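Transcriptional regulator, GntR family (Ralstonia eutropha, PDB 3IHU) probably binds DNA and regulates transcription, pairing a winged helix-turn-helix domain of the GntR type with an all-helical FCD domain. Local coordinates at residues L91-E95 with V209-R213; L101-R107 with L148-D153; R141-Y145 with Y186-A190; M97-L101 with L157-F161. All blocks are in the same frame, centred on the assembly; numbering follows the deposited sequence. Where two conformers were deposited one is given.

Contact 1. Residues L91-E95 with V209-R213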
loop_
_atom_site.group_PDB
_atom_site.type_symbol
_atom_site.label_atom_id
_atom_site.label_comp_id
_atom_site.label_asym_id
_atom_site.label_seq_id
_atom_site.Cartn_x
_atom_site.Cartn_y
_atom_site.Cartn_z
ATOM N N LEU A 91 -5.072 1.047 10.884
ATOM C CA LEU A 91 -5.402 -0.340 10.575
ATOM C C LEU A 91 -6.914 -0.566 10.625
ATOM O O LEU A 91 -7.443 -1.366 9.924
ATOM C CB LEU A 91 -4.706 -1.252 11.566
ATOM C CG LEU A 91 -3.172 -1.304 11.488
ATOM C CD1 LEU A 91 -2.636 -1.952 12.746
ATOM C CD2 LEU A 91 -2.746 -2.064 10.195
ATOM N N ASP A 92 -7.610 0.176 11.469
ATOM C CA ASP A 92 -9.075 0.053 11.578
ATOM C C ASP A 92 -9.735 0.403 10.226
ATOM O O ASP A 92 -10.633 -0.320 9.738
ATOM C CB ASP A 92 -9.622 0.974 12.684
ATOM C CG ASP A 92 -9.693 0.298 14.045
ATOM O OD1 ASP A 92 -9.565 -0.934 14.079
ATOM O OD2 ASP A 92 -9.929 1.007 15.070
ATOM N N VAL A 93 -9.275 1.490 9.621
ATOM C CA VAL A 93 -9.732 1.873 8.306
ATOM C C VAL A 93 -9.212 0.914 7.172
ATOM O O VAL A 93 -9.983 0.505 6.334
ATOM C CB VAL A 93 -9.258 3.288 7.968
ATOM C CG1 VAL A 93 -9.551 3.621 6.522
ATOM C CG2 VAL A 93 -9.928 4.331 8.955
ATOM N N ALA A 94 -7.920 0.574 7.181
ATOM C CA ALA A 94 -7.364 -0.352 6.214
ATOM C C ALA A 94 -8.047 -1.688 6.240
ATOM O O ALA A 94 -8.258 -2.272 5.210
ATOM C CB ALA A 94 -5.818 -0.511 6.374
ATOM N N GLU A 95 -8.394 -2.178 7.400
ATOM C CA GLU A 95 -9.143 -3.430 7.491
ATOM C C GLU A 95 -10.442 -3.401 6.712
ATOM O O GLU A 95 -10.707 -4.276 5.890
ATOM C CB GLU A 95 -9.427 -3.805 8.927
ATOM C CG GLU A 95 -10.085 -5.109 9.077
ATOM C CD GLU A 95 -10.266 -5.479 10.536
ATOM O OE1 GLU A 95 -9.467 -5.010 11.347
ATOM O OE2 GLU A 95 -11.180 -6.266 10.841
ATOM N N VAL A 209 -5.538 -7.660 7.254
ATOM C CA VAL A 209 -5.235 -6.522 8.157
ATOM C C VAL A 209 -5.305 -6.924 9.617
ATOM O O VAL A 209 -4.488 -6.480 10.413
ATOM C CB VAL A 209 -6.086 -5.309 7.835
ATOM C CG1 VAL A 209 -5.742 -4.107 8.786
ATOM C CG2 VAL A 209 -5.884 -4.941 6.360
ATOM N N LYS A 210 -6.264 -7.756 9.970
ATOM C CA LYS A 210 -6.305 -8.330 11.317
ATOM C C LYS A 210 -4.993 -9.040 11.688
ATOM O O LYS A 210 -4.503 -8.930 12.817
ATOM C CB LYS A 210 -7.469 -9.329 11.416
ATOM C CG LYS A 210 -8.873 -8.783 11.383
ATOM C CD LYS A 210 -9.863 -10.006 11.487
ATOM C CE LYS A 210 -11.257 -9.623 11.150
ATOM N NZ LYS A 210 -11.666 -8.643 12.145
ATOM N N ASN A 211 -4.395 -9.741 10.730
ATOM C CA ASN A 211 -3.083 -10.400 10.975
ATOM C C ASN A 211 -1.980 -9.431 11.168
ATOM O O ASN A 211 -1.177 -9.615 12.075
ATOM C CB ASN A 211 -2.686 -11.376 9.844
ATOM C CG ASN A 211 -3.552 -12.614 9.820
ATOM O OD1 ASN A 211 -4.204 -12.935 10.809
ATOM N ND2 ASN A 211 -3.576 -13.317 8.682
ATOM N N VAL A 212 -1.933 -8.377 10.340
ATOM C CA VAL A 212 -0.975 -7.315 10.543
ATOM C C VAL A 212 -1.123 -6.662 11.947
ATOM O O VAL A 212 -0.143 -6.523 12.670
ATOM C CB VAL A 212 -1.035 -6.276 9.407
ATOM C CG1 VAL A 212 -0.115 -5.101 9.673
ATOM C CG2 VAL A 212 -0.758 -6.960 8.061
ATOM N N ARG A 213 -2.346 -6.328 12.348
ATOM C CA ARG A 213 -2.594 -5.744 13.675
ATOM C C ARG A 213 -2.110 -6.680 14.797
ATOM O O ARG A 213 -1.387 -6.260 15.683
ATOM C CB ARG A 213 -4.082 -5.467 13.890
ATOM C CG ARG A 213 -4.383 -4.804 15.273
ATOM C CD ARG A 213 -5.853 -4.822 15.613
ATOM N NE ARG A 213 -6.522 -3.958 14.682
ATOM C CZ ARG A 213 -7.280 -4.324 13.648
ATOM N NH1 ARG A 213 -7.561 -5.607 13.391
ATOM N NH2 ARG A 213 -7.779 -3.367 12.839
HETATM O O HOH W 1 -6.878 -1.431 14.887
#

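Contact 2. Residues L101-R107 with L148-D153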
loop_
_atom_site.group_PDB
_atom_site.type_symbol
_atom_site.label_atom_id
_atom_site.label_comp_id
_atom_site.label_asym_id
_atom_site.label_seq_id
_atom_site.Cartn_x
_atom_site.Cartn_y
_atom_site.Cartn_z
ATOM N N LEU A 101 -12.065 -3.739 -0.927
ATOM C CA LEU A 101 -11.333 -3.940 -2.171
ATOM C C LEU A 101 -11.536 -5.382 -2.736
ATOM O O LEU A 101 -11.804 -5.565 -3.937
ATOM C CB LEU A 101 -9.866 -3.693 -1.933
ATOM C CG LEU A 101 -8.904 -3.795 -3.121
ATOM C CD1 LEU A 101 -9.085 -2.642 -4.098
ATOM C CD2 LEU A 101 -7.469 -4.011 -2.608
ATOM N N ALA A 102 -11.326 -6.376 -1.869
ATOM C CA ALA A 102 -11.493 -7.803 -2.199
ATOM C C ALA A 102 -12.937 -8.062 -2.556
ATOM O O ALA A 102 -13.240 -8.714 -3.547
ATOM C CB ALA A 102 -11.077 -8.686 -1.004
ATOM N N ARG A 103 -13.858 -7.583 -1.713
ATOM C CA ARG A 103 -15.270 -7.737 -1.995
ATOM C C ARG A 103 -15.665 -7.238 -3.350
ATOM O O ARG A 103 -16.308 -7.959 -4.131
ATOM C CB ARG A 103 -16.117 -7.040 -0.942
ATOM C CG ARG A 103 -17.640 -7.207 -1.140
ATOM C CD ARG A 103 -18.452 -6.319 -0.171
ATOM N NE ARG A 103 -19.833 -6.732 -0.316
ATOM C CZ ARG A 103 -20.407 -7.750 0.317
ATOM N NH1 ARG A 103 -19.798 -8.414 1.276
ATOM N NH2 ARG A 103 -21.634 -8.077 -0.001
ATOM N N ALA A 104 -15.251 -6.032 -3.688
ATOM C CA ALA A 104 -15.660 -5.455 -4.967
ATOM C C ALA A 104 -15.010 -6.203 -6.158
ATOM O O ALA A 104 -15.598 -6.255 -7.243
ATOM C CB ALA A 104 -15.337 -3.983 -5.037
ATOM N N ALA A 105 -13.766 -6.674 -5.983
ATOM C CA ALA A 105 -13.027 -7.319 -7.046
ATOM C C ALA A 105 -13.740 -8.570 -7.548
ATOM O O ALA A 105 -13.453 -8.990 -8.663
ATOM C CB ALA A 105 -11.535 -7.687 -6.623
ATOM N N THR A 106 -14.645 -9.147 -6.752
ATOM C CA THR A 106 -15.424 -10.293 -7.191
ATOM C C THR A 106 -16.258 -9.999 -8.415
ATOM O O THR A 106 -16.637 -10.924 -9.146
ATOM C CB THR A 106 -16.378 -10.879 -6.146
ATOM O OG1 THR A 106 -17.338 -9.876 -5.742
ATOM C CG2 THR A 106 -15.603 -11.426 -5.002
ATOM N N ARG A 107 -16.542 -8.726 -8.667
ATOM C CA ARG A 107 -17.214 -8.364 -9.908
ATOM C C ARG A 107 -16.427 -8.740 -11.164
ATOM O O ARG A 107 -17.013 -8.906 -12.216
ATOM C CB ARG A 107 -17.548 -6.891 -9.937
ATOM C CG ARG A 107 -18.586 -6.543 -8.896
ATOM C CD ARG A 107 -18.789 -5.012 -8.691
ATOM N NE ARG A 107 -19.523 -4.440 -9.814
ATOM C CZ ARG A 107 -18.977 -3.932 -10.926
ATOM N NH1 ARG A 107 -17.654 -3.899 -11.101
ATOM N NH2 ARG A 107 -19.768 -3.446 -11.882
ATOM N N LEU A 148 -6.752 -5.937 -8.200
ATOM C CA LEU A 148 -7.972 -6.023 -7.427
ATOM C C LEU A 148 -8.803 -4.768 -7.655
ATOM O O LEU A 148 -10.040 -4.842 -7.779
ATOM C CB LEU A 148 -7.726 -6.247 -5.930
ATOM C CG LEU A 148 -7.127 -7.589 -5.526
ATOM C CD1 LEU A 148 -6.781 -7.539 -4.020
ATOM C CD2 LEU A 148 -8.091 -8.777 -5.932
ATOM N N LEU A 149 -8.129 -3.624 -7.733
ATOM C CA LEU A 149 -8.845 -2.347 -7.901
ATOM C C LEU A 149 -9.553 -2.298 -9.240
ATOM O O LEU A 149 -10.726 -1.961 -9.303
ATOM C CB LEU A 149 -7.879 -1.183 -7.768
ATOM C CG LEU A 149 -8.483 0.219 -7.818
ATOM C CD1 LEU A 149 -9.466 0.528 -6.637
ATOM C CD2 LEU A 149 -7.322 1.168 -7.809
ATOM N N GLU A 150 -8.851 -2.684 -10.289
ATOM C CA GLU A 150 -9.389 -2.645 -11.639
ATOM C C GLU A 150 -10.551 -3.588 -11.772
ATOM O O GLU A 150 -11.519 -3.278 -12.470
ATOM C CB GLU A 150 -8.326 -2.978 -12.695
ATOM C CG GLU A 150 -7.190 -1.962 -12.809
ATOM C CD GLU A 150 -7.695 -0.506 -12.935
ATOM O OE1 GLU A 150 -8.615 -0.251 -13.761
ATOM O OE2 GLU A 150 -7.190 0.376 -12.182
HETATM N N MSE A 151 -10.473 -4.708 -11.072
HETATM C CA MSE A 151 -11.538 -5.696 -11.050
HETATM C C MSE A 151 -12.823 -5.164 -10.444
HETATM O O MSE A 151 -13.902 -5.436 -10.953
HETATM C CB MSE A 151 -11.057 -6.965 -10.296
HETATM C CG MSE A 151 -10.202 -7.861 -11.124
HETATM SE SE MSE A 151 -9.352 -9.300 -10.159
HETATM C CE MSE A 151 -10.953 -10.438 -10.381
ATOM N N GLY A 152 -12.745 -4.369 -9.360
ATOM C CA GLY A 152 -13.958 -3.895 -8.726
ATOM C C GLY A 152 -14.528 -2.655 -9.387
ATOM O O GLY A 152 -15.726 -2.401 -9.296
ATOM N N ASP A 153 -13.681 -1.922 -10.095
ATOM C CA ASP A 153 -14.029 -0.662 -10.706
ATOM C C ASP A 153 -14.865 0.289 -9.781
ATOM O O ASP A 153 -15.770 0.939 -10.244
ATOM C CB ASP A 153 -14.764 -0.899 -12.008
ATOM C CG ASP A 153 -14.667 0.280 -12.934
ATOM O OD1 ASP A 153 -13.715 1.070 -12.795
ATOM O OD2 ASP A 153 -15.518 0.422 -13.800
HETATM O O HOH W 2 -11.934 -3.796 -5.951
#

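Contact 3. Residues R141-Y145 with Y186-A190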
loop_
_atom_site.group_PDB
_atom_site.type_symbol
_atom_site.label_atom_id
_atom_site.label_comp_id
_atom_site.label_asym_id
_atom_site.label_seq_id
_atom_site.Cartn_x
_atom_site.Cartn_y
_atom_site.Cartn_z
ATOM N N ARG A 141 3.303 -6.882 -4.926
ATOM C CA ARG A 141 2.216 -6.488 -4.029
ATOM C C ARG A 141 1.405 -5.345 -4.643
ATOM O O ARG A 141 0.167 -5.416 -4.749
ATOM C CB ARG A 141 2.712 -6.118 -2.640
ATOM C CG ARG A 141 1.517 -5.822 -1.640
ATOM C CD ARG A 141 1.922 -4.883 -0.519
ATOM N NE ARG A 141 2.255 -3.541 -0.999
ATOM C CZ ARG A 141 1.377 -2.645 -1.459
ATOM N NH1 ARG A 141 0.075 -2.919 -1.589
ATOM N NH2 ARG A 141 1.808 -1.466 -1.865
ATOM N N ARG A 142 2.095 -4.293 -5.060
ATOM C CA ARG A 142 1.404 -3.169 -5.670
ATOM C C ARG A 142 0.559 -3.652 -6.872
ATOM O O ARG A 142 -0.617 -3.273 -6.977
ATOM C CB ARG A 142 2.386 -2.038 -6.027
ATOM C CG ARG A 142 1.775 -0.638 -5.987
ATOM C CD ARG A 142 2.817 0.523 -5.970
ATOM N NE ARG A 142 3.562 0.639 -4.707
ATOM C CZ ARG A 142 3.128 1.258 -3.601
ATOM N NH1 ARG A 142 1.930 1.824 -3.554
ATOM N NH2 ARG A 142 3.908 1.295 -2.526
ATOM N N HIS A 143 1.124 -4.490 -7.751
ATOM C CA HIS A 143 0.395 -5.016 -8.881
ATOM C C HIS A 143 -0.866 -5.827 -8.518
ATOM O O HIS A 143 -1.914 -5.725 -9.169
ATOM C CB HIS A 143 1.356 -5.883 -9.749
ATOM C CG HIS A 143 0.748 -6.347 -11.019
ATOM N ND1 HIS A 143 0.116 -5.484 -11.895
ATOM C CD2 HIS A 143 0.671 -7.581 -11.582
ATOM C CE1 HIS A 143 -0.331 -6.170 -12.934
ATOM N NE2 HIS A 143 -0.006 -7.439 -12.771
ATOM N N PHE A 144 -0.744 -6.643 -7.484
ATOM C CA PHE A 144 -1.854 -7.409 -6.952
ATOM C C PHE A 144 -3.005 -6.480 -6.540
ATOM O O PHE A 144 -4.144 -6.657 -6.974
ATOM C CB PHE A 144 -1.340 -8.162 -5.728
ATOM C CG PHE A 144 -2.351 -8.984 -5.040
ATOM C CD1 PHE A 144 -2.974 -10.005 -5.690
ATOM C CD2 PHE A 144 -2.659 -8.758 -3.714
ATOM C CE1 PHE A 144 -3.881 -10.804 -5.029
ATOM C CE2 PHE A 144 -3.569 -9.560 -3.045
ATOM C CZ PHE A 144 -4.173 -10.588 -3.725
ATOM N N TYR A 145 -2.672 -5.454 -5.749
ATOM C CA TYR A 145 -3.679 -4.490 -5.274
ATOM C C TYR A 145 -4.291 -3.746 -6.426
ATOM O O TYR A 145 -5.512 -3.580 -6.481
ATOM C CB TYR A 145 -3.067 -3.506 -4.270
ATOM C CG TYR A 145 -3.048 -4.034 -2.861
ATOM C CD1 TYR A 145 -2.295 -5.124 -2.505
ATOM C CD2 TYR A 145 -3.780 -3.393 -1.849
ATOM C CE1 TYR A 145 -2.287 -5.603 -1.219
ATOM C CE2 TYR A 145 -3.778 -3.880 -0.558
ATOM C CZ TYR A 145 -3.035 -4.965 -0.248
ATOM O OH TYR A 145 -3.060 -5.382 1.028
ATOM N N TYR A 186 -2.377 -12.896 1.115
ATOM C CA TYR A 186 -2.663 -12.442 -0.213
ATOM C C TYR A 186 -3.161 -13.599 -1.081
ATOM O O TYR A 186 -4.005 -13.413 -1.940
ATOM C CB TYR A 186 -1.441 -11.830 -0.897
ATOM C CG TYR A 186 -0.818 -10.620 -0.248
ATOM C CD1 TYR A 186 -1.596 -9.656 0.361
ATOM C CD2 TYR A 186 0.546 -10.425 -0.278
ATOM C CE1 TYR A 186 -1.039 -8.543 0.925
ATOM C CE2 TYR A 186 1.118 -9.298 0.302
ATOM C CZ TYR A 186 0.309 -8.362 0.897
ATOM O OH TYR A 186 0.831 -7.240 1.511
ATOM N N ARG A 187 -2.591 -14.780 -0.865
ATOM C CA ARG A 187 -3.084 -15.956 -1.513
ATOM C C ARG A 187 -4.527 -16.239 -1.134
ATOM O O ARG A 187 -5.290 -16.582 -2.009
ATOM C CB ARG A 187 -2.205 -17.151 -1.203
ATOM C CG ARG A 187 -0.861 -16.991 -1.829
ATOM C CD ARG A 187 0.102 -18.061 -1.324
ATOM N NE ARG A 187 -0.039 -19.199 -2.179
ATOM C CZ ARG A 187 0.885 -20.128 -2.357
ATOM N NH1 ARG A 187 2.059 -20.076 -1.699
ATOM N NH2 ARG A 187 0.615 -21.106 -3.209
ATOM N N ARG A 188 -4.893 -16.109 0.145
ATOM C CA ARG A 188 -6.289 -16.355 0.545
ATOM C C ARG A 188 -7.237 -15.306 -0.087
ATOM O O ARG A 188 -8.367 -15.644 -0.489
ATOM C CB ARG A 188 -6.462 -16.386 2.088
ATOM C CG ARG A 188 -5.748 -17.576 2.766
ATOM C CD ARG A 188 -5.441 -17.387 4.293
ATOM N NE ARG A 188 -5.031 -18.654 4.887
ATOM C CZ ARG A 188 -5.865 -19.589 5.368
ATOM N NH1 ARG A 188 -7.180 -19.400 5.407
ATOM N NH2 ARG A 188 -5.369 -20.731 5.843
ATOM N N ILE A 189 -6.786 -14.040 -0.150
ATOM C CA ILE A 189 -7.580 -13.003 -0.790
ATOM C C ILE A 189 -7.865 -13.401 -2.255
ATOM O O ILE A 189 -9.004 -13.397 -2.669
ATOM C CB ILE A 189 -6.940 -11.591 -0.744
ATOM C CG1 ILE A 189 -6.927 -11.036 0.680
ATOM C CG2 ILE A 189 -7.697 -10.643 -1.717
ATOM C CD1 ILE A 189 -5.996 -9.847 0.916
ATOM N N ALA A 190 -6.817 -13.718 -3.010
ATOM C CA ALA A 190 -6.953 -14.090 -4.416
ATOM C C ALA A 190 -7.923 -15.251 -4.576
ATOM O O ALA A 190 -8.856 -15.162 -5.353
ATOM C CB ALA A 190 -5.639 -14.448 -5.007
HETATM O O HOH W 3 -0.630 -5.414 2.349
#

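Contact 4. Residues M97-L101 with L157-F161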
loop_
_atom_site.group_PDB
_atom_site.type_symbol
_atom_site.label_atom_id
_atom_site.label_comp_id
_atom_site.label_asym_id
_atom_site.label_seq_id
_atom_site.Cartn_x
_atom_site.Cartn_y
_atom_site.Cartn_z
HETATM N N MSE A 97 -11.393 -1.145 4.435
HETATM C CA MSE A 97 -11.204 -0.764 3.019
HETATM C C MSE A 97 -10.544 -1.913 2.187
HETATM O O MSE A 97 -10.876 -2.062 1.035
HETATM C CB MSE A 97 -10.492 0.601 2.816
HETATM C CG MSE A 97 -11.333 1.806 3.457
HETATM SE SE MSE A 97 -13.011 1.976 2.509
HETATM C CE MSE A 97 -14.380 1.158 3.699
ATOM N N THR A 98 -9.714 -2.730 2.808
ATOM C CA THR A 98 -9.097 -3.879 2.110
ATOM C C THR A 98 -10.109 -4.947 1.943
ATOM O O THR A 98 -10.158 -5.638 0.944
ATOM C CB THR A 98 -7.872 -4.442 2.839
ATOM O OG1 THR A 98 -6.920 -3.394 3.063
ATOM C CG2 THR A 98 -7.205 -5.593 2.007
ATOM N N GLY A 99 -10.909 -5.138 2.973
ATOM C CA GLY A 99 -12.085 -5.937 2.857
ATOM C C GLY A 99 -12.962 -5.553 1.692
ATOM O O GLY A 99 -13.356 -6.406 0.913
ATOM N N LEU A 100 -13.315 -4.274 1.585
ATOM C CA LEU A 100 -14.091 -3.824 0.472
ATOM C C LEU A 100 -13.374 -3.948 -0.872
ATOM O O LEU A 100 -14.012 -4.170 -1.862
ATOM C CB LEU A 100 -14.571 -2.406 0.673
ATOM C CG LEU A 100 -15.550 -1.807 -0.283
ATOM C CD1 LEU A 100 -16.691 -2.738 -0.549
ATOM C CD2 LEU A 100 -16.037 -0.388 0.341
ATOM N N LEU A 101 -12.065 -3.739 -0.927
ATOM C CA LEU A 101 -11.333 -3.940 -2.171
ATOM C C LEU A 101 -11.536 -5.382 -2.736
ATOM O O LEU A 101 -11.804 -5.565 -3.937
ATOM C CB LEU A 101 -9.866 -3.693 -1.933
ATOM C CG LEU A 101 -8.904 -3.795 -3.121
ATOM C CD1 LEU A 101 -9.085 -2.642 -4.098
ATOM C CD2 LEU A 101 -7.469 -4.011 -2.608
ATOM N N LEU A 157 -13.248 3.638 -4.121
ATOM C CA LEU A 157 -12.024 2.992 -3.704
ATOM C C LEU A 157 -10.826 3.539 -4.435
ATOM O O LEU A 157 -9.747 3.660 -3.830
ATOM C CB LEU A 157 -12.090 1.479 -3.946
ATOM C CG LEU A 157 -13.061 0.743 -3.043
ATOM C CD1 LEU A 157 -12.964 -0.765 -3.388
ATOM C CD2 LEU A 157 -12.711 0.937 -1.589
ATOM N N ARG A 158 -10.993 3.871 -5.715
ATOM C CA ARG A 158 -9.892 4.443 -6.507
ATOM C C ARG A 158 -9.385 5.700 -5.852
ATOM O O ARG A 158 -8.182 5.921 -5.749
ATOM C CB ARG A 158 -10.305 4.792 -7.926
ATOM C CG ARG A 158 -10.681 3.647 -8.770
ATOM C CD ARG A 158 -10.962 4.126 -10.211
ATOM N NE ARG A 158 -11.273 2.986 -11.071
ATOM C CZ ARG A 158 -10.368 2.115 -11.529
ATOM N NH1 ARG A 158 -9.075 2.236 -11.233
ATOM N NH2 ARG A 158 -10.766 1.111 -12.292
ATOM N N ARG A 159 -10.310 6.502 -5.351
ATOM C CA ARG A 159 -9.927 7.767 -4.721
ATOM C C ARG A 159 -9.342 7.579 -3.313
ATOM O O ARG A 159 -8.478 8.330 -2.930
ATOM C CB ARG A 159 -11.080 8.795 -4.833
ATOM C CG ARG A 159 -11.949 9.013 -3.610
ATOM C CD ARG A 159 -13.093 10.031 -3.931
ATOM N NE ARG A 159 -13.431 10.830 -2.760
ATOM C CZ ARG A 159 -12.682 11.831 -2.293
ATOM N N LEU A 160 -9.726 6.541 -2.580
ATOM C CA LEU A 160 -9.101 6.210 -1.285
ATOM C C LEU A 160 -7.862 5.268 -1.365
ATOM O O LEU A 160 -7.287 4.906 -0.341
ATOM C CB LEU A 160 -10.103 5.422 -0.426
ATOM C CG LEU A 160 -11.332 5.900 0.329
ATOM C CD1 LEU A 160 -12.472 6.685 -0.511
ATOM C CD2 LEU A 160 -11.840 4.644 0.987
ATOM N N PHE A 161 -7.489 4.832 -2.567
ATOM C CA PHE A 161 -6.590 3.666 -2.758
ATOM C C PHE A 161 -5.285 3.730 -1.950
ATOM O O PHE A 161 -4.938 2.778 -1.260
ATOM C CB PHE A 161 -6.306 3.503 -4.271
ATOM C CG PHE A 161 -5.582 2.227 -4.650
ATOM C CD1 PHE A 161 -6.126 0.979 -4.337
ATOM C CD2 PHE A 161 -4.402 2.285 -5.367
ATOM C CE1 PHE A 161 -5.474 -0.202 -4.699
ATOM C CE2 PHE A 161 -3.745 1.133 -5.740
ATOM C CZ PHE A 161 -4.283 -0.130 -5.386
#

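Contact 1. Residues L91-E95 with V209-R213
An antiparallel helix pair in the all-helical FCD domain illustrates how a helix interface can grade from apolar to charged. Helix 84-105 and helix 198-219, the first and last of the FCD bundle, run at 159° with local axes 9.6 Å apart. Val209 points straight at the other helix: its CG1 lies 3.9 Å from Leu91 CD2 and 3.7 Å from Glu95 CB, where the backbones come closest (Val209 CA to Glu95 CA, 5.0 Å). Lys210 reaches back from the solvent side, placing NZ 2.8 Å from Glu95 OE2 in a salt bridge. Val212 adds a looser apolar touch, CG1 to Leu91 CD2 at 4.1 Å, and packs on Met181 of helix 179-195. Arg213 completes the charged network. Its NH1 and NH2 both donate to Glu95 OE1, at 2.9 and 2.8 Å, and NH2 forms a longer salt bridge with Asp92 OD1 (3.3 Å). A water joins the same two side chains, accepting from Arg213 NE at 2.6 Å and donating to Asp92 OD1 at 2.8 Å.

Contact 2. Residues L101-R107 with L148-D153
Two helices can approach closely where small residues face each other, and the ends of helix 84-105 and helix 134-152 make the point. Their local axes come within 7.6 Å at an angle of 50°, and the gap closes along the chain: Leu101 CA is 6.4 Å from Leu149 CA, whereas Ala105 CA is only 3.9 Å from Gly152 CA. Gly152 CA makes a CA-H...O contact with Ala104 O at 3.2 Å; a beta carbon on this glycine would fall 2.8 Å from Ala104 CB and clash. Immediately afterwards Asp153 leaves the helix with positive phi. This is close helix-helix packing of the Ala/Gly kind, inside the FCD bundle. Ala105 CB fits between Leu148 CD2 (3.7 Å) and Met151 CB (3.8 Å), the latter residue being selenomethionine, whose CE also reaches Ala105 O at 3.4 Å. Where the helices diverge, larger groups take over: Leu101 CD2 meets Leu148 CD1 at 3.9 Å, and Leu101 CD1 meets Leu149 CD1 at 4.1 Å. A water spans the remaining gap between the backbones, donating to Leu101 O (2.7 Å) and to Leu148 O (2.8 Å).

Contact 3. Residues R141-Y145 with Y186-A190
Large side chains can join helices whose backbones stay well apart. The local axes of helix 134-152 and helix 179-195 are 12.1 Å apart and cross at only 22°, and aromatic rings span much of the gap. Phe144 is the main bump. Its ring enters a hollow lined by Tyr186, Ile189 and Ala190, with Phe144 CE2 3.8 Å from Tyr186 CB, Phe144 CZ 4.1 Å from Ile189 CG2, and Phe144 CE1 4.0 Å from Ala190 CB, which lies off the ring edge. Phe144 CZ also closes to 3.3 Å on Tyr186 O. In return the Tyr186 ring projects between the side chains of Phe144, Tyr145 and Arg141: it lies obliquely to the Phe144 ring, centroids 5.6 Å apart and planes at 53°, while Tyr186 CE1 is 3.8 Å from Tyr145 CE1 and Tyr186 OH is 3.3 Å from Arg141 CD. At the far end of this wedge a water links Tyr145 OH (2.8 Å) and Tyr186 OH (2.5 Å). The hydroxyl of Tyr186 also pairs with Arg182, and the Arg141 guanidinium with Glu30 and His165. Such interdigitation of aromatic side chains between nearly parallel helices belongs here to the buried interior of an FCD helical bundle.

Contact 4. Residues M97-L101 with L157-F161
Leu157 pushes its isobutyl group across the gap to helix 84-105, overlapping the backbone and side chains at Leu100 and Leu101. Leu157 CD1 lies 3.8 Å from Leu101 CA and 3.9 Å from Leu100 O, so one methyl rests directly on the backbone; the other, CD2, meets Leu100 CD2 at 4.1 Å and Met97 SE at 4.2 Å. With the local axes 11.3 Å apart, side chains from both helices fill the space between, Leu157 at their centre, near the closest alpha carbons, Leu101 CA and Leu157 CA, at 7.1 Å. Further contacts extend from this central leucine. Toward the partly exposed margin, Met97, a selenomethionine, brings SE to 3.3 Å from Leu160 CD2, a tight apolar contact. Toward the interior, Leu101 CD1 approaches the edge of the Phe161 ring, 4.4 Å from CE1, and stands equally far from Leu157 CD1. These inner approaches are loose, but helix 134-152 fills in behind them: Tyr145 packs on both Leu101 and Phe161, Leu148 on Leu101, and Leu149 on Phe161. The ring of Phe161 also meets His165 edge-to-face. The interface is therefore held by apolar side chains. Segments 97-101 and 157-161 cross at -134°, the short helix 155-165 packing obliquely on the long helix 84-105 in an apolar, leucine-rich helix-helix contact within the all-helical FCD domain.

How the contacts relate
Together the four contacts show how chemistry follows position within one helical domain. Helix 84-105 is common to contacts 1, 2 and 4, meeting a different helix in each, while contact 3 joins two of the helices around it. Contact 3 is wholly buried and mostly aromatic; contact 2 is buried as well but relies on small residues, and contact 4, only partly buried, on leucines. Contact 1 combines a buried apolar side with a charged network. Leu101 belongs to both contacts 2 and 4 and packs on Tyr145 of contact 3. Salt bridges from Arg158 to Glu150 and Asp153 further tie contact 4 to contact 2, whereas Val209 of contact 1 touches Thr98 of contact 4.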